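Local coordinates for protein minor fimbrium subunit Mfa5 (PDB 6TO1) that serves as an accessory subunit of the minor fimbriae, pili that mediate biofilm formation and adhesion to host cells and other oral bacteria, at residues W205-G211 with L237-Y242; G298-L302 with N342-N346. All coordinates share one frame; numbering follows the deposited sequence. Where two conformers were deposited one is given.

In the fold
Interaction 1 lies in the von Willebrand factor type A domain; interaction 2, its centre about 12 Å from that of interaction 1, packs beside it on helix 340-353, which leads into strand 357-362 of the same sheet. Interaction 1 builds part of the magnesium site: Thr207 OG1 lies 2.1 Å from the magnesium ion, and Ser135, Ser137, a phosphate and two waters complete the shell. Interaction 2 leaves the ion alone. Helix 340-353 joins the contacts, its Ala343 CB 3.5 Å from Gln241 OE1. Different faces of one helix segment serve the two: Ala343 and Ala344 pack on interaction 1, while Asn342 and Asn346 grip the loop of interaction 2.

Interaction 1: W205-G211 with L237-Y242; sequences WGTHTQG and LATEQY. With MG (magnesium ion), chain B; PO4 (phosphate ion), chain C.
Leu237 sets its carbonyl O 3.5 Å from Thr207 CG2 and accepts from a water bound to magnesium, so this loop supports the metal shell indirectly. Ala238 CB then rests against Thr209 OG1, whose hydroxyl is hydrogen-bonded to Tyr177. Thr239 OG1 accepts from Thr207 N (2.9 Å) and donates to phosphate O2 (2.6 Å). Thr207 OG1, set beside its own backbone N by chi1 of -51°, donates to the same oxygen while coordinating magnesium. With Ser135 and Ser137 this matches the metal ion-dependent adhesion site of von Willebrand A folds; the phosphate, probably from the crystallisation liquor, occupies a coordination position like the one a ligand carboxylate takes in relatives.

Thr207 O takes both Thr239 N (2.9 Å) and Glu240 N (3.1 Å), the latter from above the carbonyl plane. Glu240 bends at chi2, bringing OE2 to the edge of the Trp205 ring at CZ3 (3.6 Å), while OE1 pairs with Arg315. Gln241 CA lies over one face of the His208 imidazole. Tyr242 N donates almost straight to Gln210 OE1 (2.9 Å, 175°), and the Tyr242 ring receives the His208 edge in a tilted edge-to-face pair (centroids 4.3 Å, planes 54° apart). His208 ND1 meanwhile N-caps helix 209-220 through Gly211 N. The 237-242 loop, following strand 227-234, packs against that helix start and helix 340-353, which Thr209 and Gln210 also meet directly.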
loop_
_atom_site.group_PDB
_atom_site.type_symbol
_atom_site.label_atom_id
_atom_site.label_comp_id
_atom_site.label_asym_id
_atom_site.label_seq_id
_atom_site.Cartn_x
_atom_site.Cartn_y
_atom_site.Cartn_z
ATOM N N TRP A 205 -23.606 -42.900 3.636
ATOM C CA TRP A 205 -24.493 -42.880 2.475
ATOM C C TRP A 205 -25.079 -41.484 2.249
ATOM O O TRP A 205 -25.393 -40.753 3.189
ATOM C CB TRP A 205 -25.653 -43.908 2.628
ATOM C CG TRP A 205 -26.586 -43.673 3.804
ATOM C CD1 TRP A 205 -26.475 -44.192 5.084
ATOM C CD2 TRP A 205 -27.776 -42.853 3.820
ATOM N NE1 TRP A 205 -27.500 -43.720 5.873
ATOM C CE2 TRP A 205 -28.319 -42.919 5.120
ATOM C CE3 TRP A 205 -28.432 -42.091 2.859
ATOM C CZ2 TRP A 205 -29.466 -42.225 5.482
ATOM C CZ3 TRP A 205 -29.563 -41.393 3.229
ATOM C CH2 TRP A 205 -30.077 -41.477 4.520
ATOM N N GLY A 206 -25.287 -41.146 0.974
ATOM C CA GLY A 206 -26.034 -39.954 0.630
ATOM C C GLY A 206 -25.121 -38.814 0.222
ATOM O O GLY A 206 -24.093 -38.612 0.852
ATOM N N THR A 207 -25.483 -38.058 -0.811
ATOM C CA THR A 207 -24.652 -36.955 -1.294
ATOM C C THR A 207 -25.523 -35.702 -1.412
ATOM O O THR A 207 -26.029 -35.368 -2.494
ATOM C CB THR A 207 -23.975 -37.317 -2.622
ATOM O OG1 THR A 207 -23.289 -38.584 -2.533
ATOM C CG2 THR A 207 -22.998 -36.230 -3.037
ATOM N N HIS A 208 -25.674 -34.989 -0.297
ATOM C CA HIS A 208 -26.566 -33.818 -0.204
ATOM C C HIS A 208 -25.755 -32.547 -0.461
ATOM O O HIS A 208 -25.479 -31.742 0.430
ATOM C CB HIS A 208 -27.231 -33.797 1.162
ATOM C CG HIS A 208 -28.526 -33.047 1.234
ATOM N ND1 HIS A 208 -28.713 -31.797 0.682
ATOM C CD2 HIS A 208 -29.687 -33.362 1.850
ATOM C CE1 HIS A 208 -29.941 -31.379 0.952
ATOM N NE2 HIS A 208 -30.555 -32.320 1.648
ATOM N N THR A 209 -25.296 -32.419 -1.713
ATOM C CA THR A 209 -24.404 -31.311 -2.059
ATOM C C THR A 209 -25.093 -29.968 -1.827
ATOM O O THR A 209 -24.480 -29.021 -1.321
ATOM C CB THR A 209 -23.930 -31.497 -3.496
ATOM O OG1 THR A 209 -23.303 -32.787 -3.607
ATOM C CG2 THR A 209 -22.937 -30.417 -3.930
ATOM N N GLN A 210 -26.372 -29.874 -2.158
ATOM C CA GLN A 210 -27.102 -28.653 -1.847
ATOM C C GLN A 210 -26.996 -28.339 -0.360
ATOM O O GLN A 210 -26.767 -27.190 0.029
ATOM C CB GLN A 210 -28.557 -28.789 -2.265
ATOM C CG GLN A 210 -29.406 -27.673 -1.705
ATOM C CD GLN A 210 -30.833 -27.676 -2.199
ATOM O OE1 GLN A 210 -31.449 -28.740 -2.393
ATOM N NE2 GLN A 210 -31.374 -26.469 -2.409
ATOM N N GLY A 211 -27.134 -29.362 0.487
ATOM C CA GLY A 211 -27.079 -29.125 1.927
ATOM C C GLY A 211 -25.714 -28.654 2.396
ATOM O O GLY A 211 -25.608 -27.762 3.251
ATOM N N LEU A 237 -21.426 -36.283 -8.156
ATOM C CA LEU A 237 -22.741 -36.883 -8.358
ATOM C C LEU A 237 -23.623 -36.664 -7.133
ATOM O O LEU A 237 -23.644 -37.480 -6.208
ATOM C CB LEU A 237 -22.593 -38.366 -8.685
ATOM C CG LEU A 237 -23.902 -39.071 -9.041
ATOM C CD1 LEU A 237 -24.509 -38.376 -10.281
ATOM C CD2 LEU A 237 -23.763 -40.554 -9.267
ATOM N N ALA A 238 -24.394 -35.571 -7.135
ATOM C CA ALA A 238 -25.311 -35.321 -6.032
ATOM C C ALA A 238 -26.468 -36.311 -6.083
ATOM O O ALA A 238 -26.963 -36.663 -7.154
ATOM C CB ALA A 238 -25.822 -33.871 -6.064
ATOM N N THR A 239 -26.896 -36.770 -4.913
ATOM C CA THR A 239 -27.962 -37.744 -4.845
ATOM C C THR A 239 -29.051 -37.391 -3.836
ATOM O O THR A 239 -29.981 -38.185 -3.653
ATOM C CB THR A 239 -27.404 -39.139 -4.500
ATOM O OG1 THR A 239 -26.748 -39.096 -3.227
ATOM C CG2 THR A 239 -26.447 -39.639 -5.566
ATOM N N GLU A 240 -28.952 -36.252 -3.161
ATOM C CA GLU A 240 -29.936 -35.808 -2.175
ATOM C C GLU A 240 -30.137 -34.308 -2.323
ATOM O O GLU A 240 -29.220 -33.593 -2.740
ATOM C CB GLU A 240 -29.483 -36.094 -0.739
ATOM C CG GLU A 240 -29.127 -37.559 -0.476
ATOM C CD GLU A 240 -30.297 -38.380 0.030
ATOM O OE1 GLU A 240 -31.396 -37.823 0.259
ATOM O OE2 GLU A 240 -30.124 -39.616 0.183
ATOM N N GLN A 241 -31.319 -33.828 -1.944
ATOM C CA GLN A 241 -31.595 -32.400 -1.982
ATOM C C GLN A 241 -32.725 -32.055 -1.018
ATOM O O GLN A 241 -33.375 -32.928 -0.432
ATOM C CB GLN A 241 -31.937 -31.946 -3.408
ATOM C CG GLN A 241 -33.326 -32.341 -3.860
ATOM C CD GLN A 241 -33.740 -31.632 -5.140
ATOM O OE1 GLN A 241 -33.325 -31.993 -6.224
ATOM N NE2 GLN A 241 -34.549 -30.602 -5.003
ATOM N N TYR A 242 -32.967 -30.740 -0.880
ATOM C CA TYR A 242 -34.043 -30.280 -0.026
ATOM C C TYR A 242 -35.378 -30.284 -0.769
ATOM O O TYR A 242 -35.427 -30.100 -1.994
ATOM C CB TYR A 242 -33.772 -28.856 0.484
ATOM C CG TYR A 242 -32.632 -28.779 1.469
ATOM C CD1 TYR A 242 -32.597 -29.631 2.575
ATOM C CD2 TYR A 242 -31.591 -27.872 1.291
ATOM C CE1 TYR A 242 -31.566 -29.580 3.470
ATOM C CE2 TYR A 242 -30.539 -27.810 2.189
ATOM C CZ TYR A 242 -30.532 -28.682 3.272
ATOM O OH TYR A 242 -29.506 -28.639 4.169
HETATM MG MG MG B . -21.662 -39.588 -3.313
HETATM P P PO4 C . -23.810 -41.821 -2.324
HETATM O O1 PO4 C . -23.845 -42.523 -0.954
HETATM O O2 PO4 C . -24.928 -40.789 -2.392
HETATM O O3 PO4 C . -24.081 -42.885 -3.370
HETATM O O4 PO4 C . -22.472 -41.249 -2.601
HETATM O O HOH W 1 -27.800 -31.683 -4.049
HETATM O O HOH W 2 -22.546 -39.782 -5.210
HETATM O O HOH W 3 -20.671 -38.009 -4.124
#

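Interaction 2: G298-L302 with N342-N346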
loop_
_atom_site.group_PDB
_atom_site.type_symbol
_atom_site.label_atom_id
_atom_site.label_comp_id
_atom_site.label_asym_id
_atom_site.label_seq_id
_atom_site.Cartn_x
_atom_site.Cartn_y
_atom_site.Cartn_z
ATOM N N GLY A 298 -35.521 -31.750 -12.406
ATOM C CA GLY A 298 -35.584 -30.533 -11.618
ATOM C C GLY A 298 -34.762 -29.414 -12.243
ATOM O O GLY A 298 -33.663 -29.634 -12.765
ATOM N N ARG A 299 -35.310 -28.205 -12.189
ATOM C CA ARG A 299 -34.600 -27.034 -12.686
ATOM C C ARG A 299 -33.408 -26.686 -11.798
ATOM O O ARG A 299 -33.289 -27.146 -10.658
ATOM C CB ARG A 299 -35.551 -25.837 -12.757
ATOM C CG ARG A 299 -36.569 -25.962 -13.878
ATOM C CD ARG A 299 -37.537 -24.795 -13.894
ATOM N NE ARG A 299 -38.189 -24.674 -15.191
ATOM C CZ ARG A 299 -37.649 -24.082 -16.257
ATOM N NH1 ARG A 299 -36.432 -23.549 -16.194
ATOM N NH2 ARG A 299 -38.334 -24.036 -17.390
ATOM N N ARG A 300 -32.519 -25.839 -12.332
ATOM C CA ARG A 300 -31.424 -25.305 -11.532
ATOM C C ARG A 300 -31.554 -23.800 -11.329
ATOM O O ARG A 300 -30.621 -23.176 -10.821
ATOM C CB ARG A 300 -30.054 -25.649 -12.143
ATOM C CG ARG A 300 -29.868 -25.255 -13.578
ATOM C CD ARG A 300 -28.415 -25.536 -13.993
ATOM N NE ARG A 300 -28.169 -25.229 -15.392
ATOM C CZ ARG A 300 -28.139 -26.131 -16.374
ATOM N NH1 ARG A 300 -28.341 -27.416 -16.118
ATOM N NH2 ARG A 300 -27.934 -25.726 -17.623
ATOM N N ASN A 301 -32.696 -23.200 -11.685
ATOM C CA ASN A 301 -32.871 -21.760 -11.533
ATOM C C ASN A 301 -34.134 -21.417 -10.771
ATOM O O ASN A 301 -34.776 -20.397 -11.032
ATOM C CB ASN A 301 -32.884 -21.073 -12.892
ATOM C CG ASN A 301 -34.082 -21.486 -13.772
ATOM O OD1 ASN A 301 -34.641 -22.577 -13.655
ATOM N ND2 ASN A 301 -34.445 -20.609 -14.689
ATOM N N LEU A 302 -34.501 -22.226 -9.779
ATOM C CA LEU A 302 -35.614 -21.858 -8.928
ATOM C C LEU A 302 -35.217 -20.712 -8.009
ATOM O O LEU A 302 -34.053 -20.597 -7.607
ATOM C CB LEU A 302 -36.066 -23.026 -8.074
ATOM C CG LEU A 302 -36.482 -24.325 -8.750
ATOM C CD1 LEU A 302 -36.871 -25.326 -7.672
ATOM C CD2 LEU A 302 -37.641 -24.043 -9.661
ATOM N N ASN A 342 -28.659 -30.510 -10.255
ATOM C CA ASN A 342 -29.204 -29.199 -10.591
ATOM C C ASN A 342 -29.597 -28.424 -9.337
ATOM O O ASN A 342 -29.421 -27.218 -9.285
ATOM C CB ASN A 342 -30.426 -29.354 -11.514
ATOM C CG ASN A 342 -30.108 -29.017 -12.978
ATOM O OD1 ASN A 342 -28.945 -28.839 -13.354
ATOM N ND2 ASN A 342 -31.137 -28.938 -13.784
ATOM N N ALA A 343 -30.126 -29.093 -8.306
ATOM C CA ALA A 343 -30.425 -28.373 -7.069
ATOM C C ALA A 343 -29.160 -27.772 -6.448
ATOM O O ALA A 343 -29.202 -26.680 -5.869
ATOM C CB ALA A 343 -31.111 -29.290 -6.064
ATOM N N ALA A 344 -28.042 -28.481 -6.541
ATOM C CA ALA A 344 -26.785 -27.954 -6.014
ATOM C C ALA A 344 -26.278 -26.779 -6.835
ATOM O O ALA A 344 -25.748 -25.816 -6.274
ATOM C CB ALA A 344 -25.747 -29.064 -5.967
ATOM N N ILE A 345 -26.381 -26.852 -8.165
ATOM C CA ILE A 345 -26.056 -25.683 -8.981
ATOM C C ILE A 345 -26.935 -24.500 -8.560
ATOM O O ILE A 345 -26.468 -23.360 -8.451
ATOM C CB ILE A 345 -26.205 -25.994 -10.480
ATOM C CG1 ILE A 345 -25.263 -27.128 -10.908
ATOM C CG2 ILE A 345 -25.991 -24.711 -11.256
ATOM C CD1 ILE A 345 -25.611 -27.751 -12.241
ATOM N N ASN A 346 -28.228 -24.773 -8.306
ATOM C CA ASN A 346 -29.192 -23.755 -7.888
ATOM C C ASN A 346 -28.762 -23.106 -6.584
ATOM O O ASN A 346 -28.800 -21.871 -6.437
ATOM C CB ASN A 346 -30.566 -24.444 -7.752
ATOM C CG ASN A 346 -31.752 -23.528 -7.974
ATOM O OD1 ASN A 346 -32.824 -23.999 -8.383
ATOM N ND2 ASN A 346 -31.613 -22.268 -7.644
HETATM O O HOH W 4 -33.294 -26.788 -8.078
#
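Asn342 and Asn346, one helical turn apart, hold the 298-302 loop with their side-chain amides. Asn346 grips Leu302 at both backbone polar atoms: OD1 accepts from Leu302 N (2.8 Å), and ND2 donates to Leu302 O (3.0 Å) in that carbonyl's plane. The same OD1 also accepts from water 4, which bridges to Arg299 O (2.6 Å). Its CG stands anti to the Asn346 backbone N (chi1 -153°), which carries the amide across Arg300 O. Asn342 ND2 reaches Gly298 O at 2.8 Å with a nearly straight N-H (171°), while OD1 receives Arg300 NH1 (3.2 Å) on a lone pair. The guanidinium meets that oxygen edge-on, its plane turned 80° from the amide. Nearer the backbone, the extended arginine chain runs alongside Ile345, CD to CG2 3.7 Å, and NH2 forms a salt bridge with Asp261.

The other side is looser. The side chains of Arg299 and Asn301 start out away from the helix, joined to each other by an NH1 to OD1 bond, and Asn301 is exposed.

The loop after strand 296-298 is therefore fastened to helix 340-353 chiefly through directional amide bonds. Because three of the four engage loop backbone atoms, they fix the course of the main chain, with hydrophobic contact limited chiefly to the arginine's methylenes.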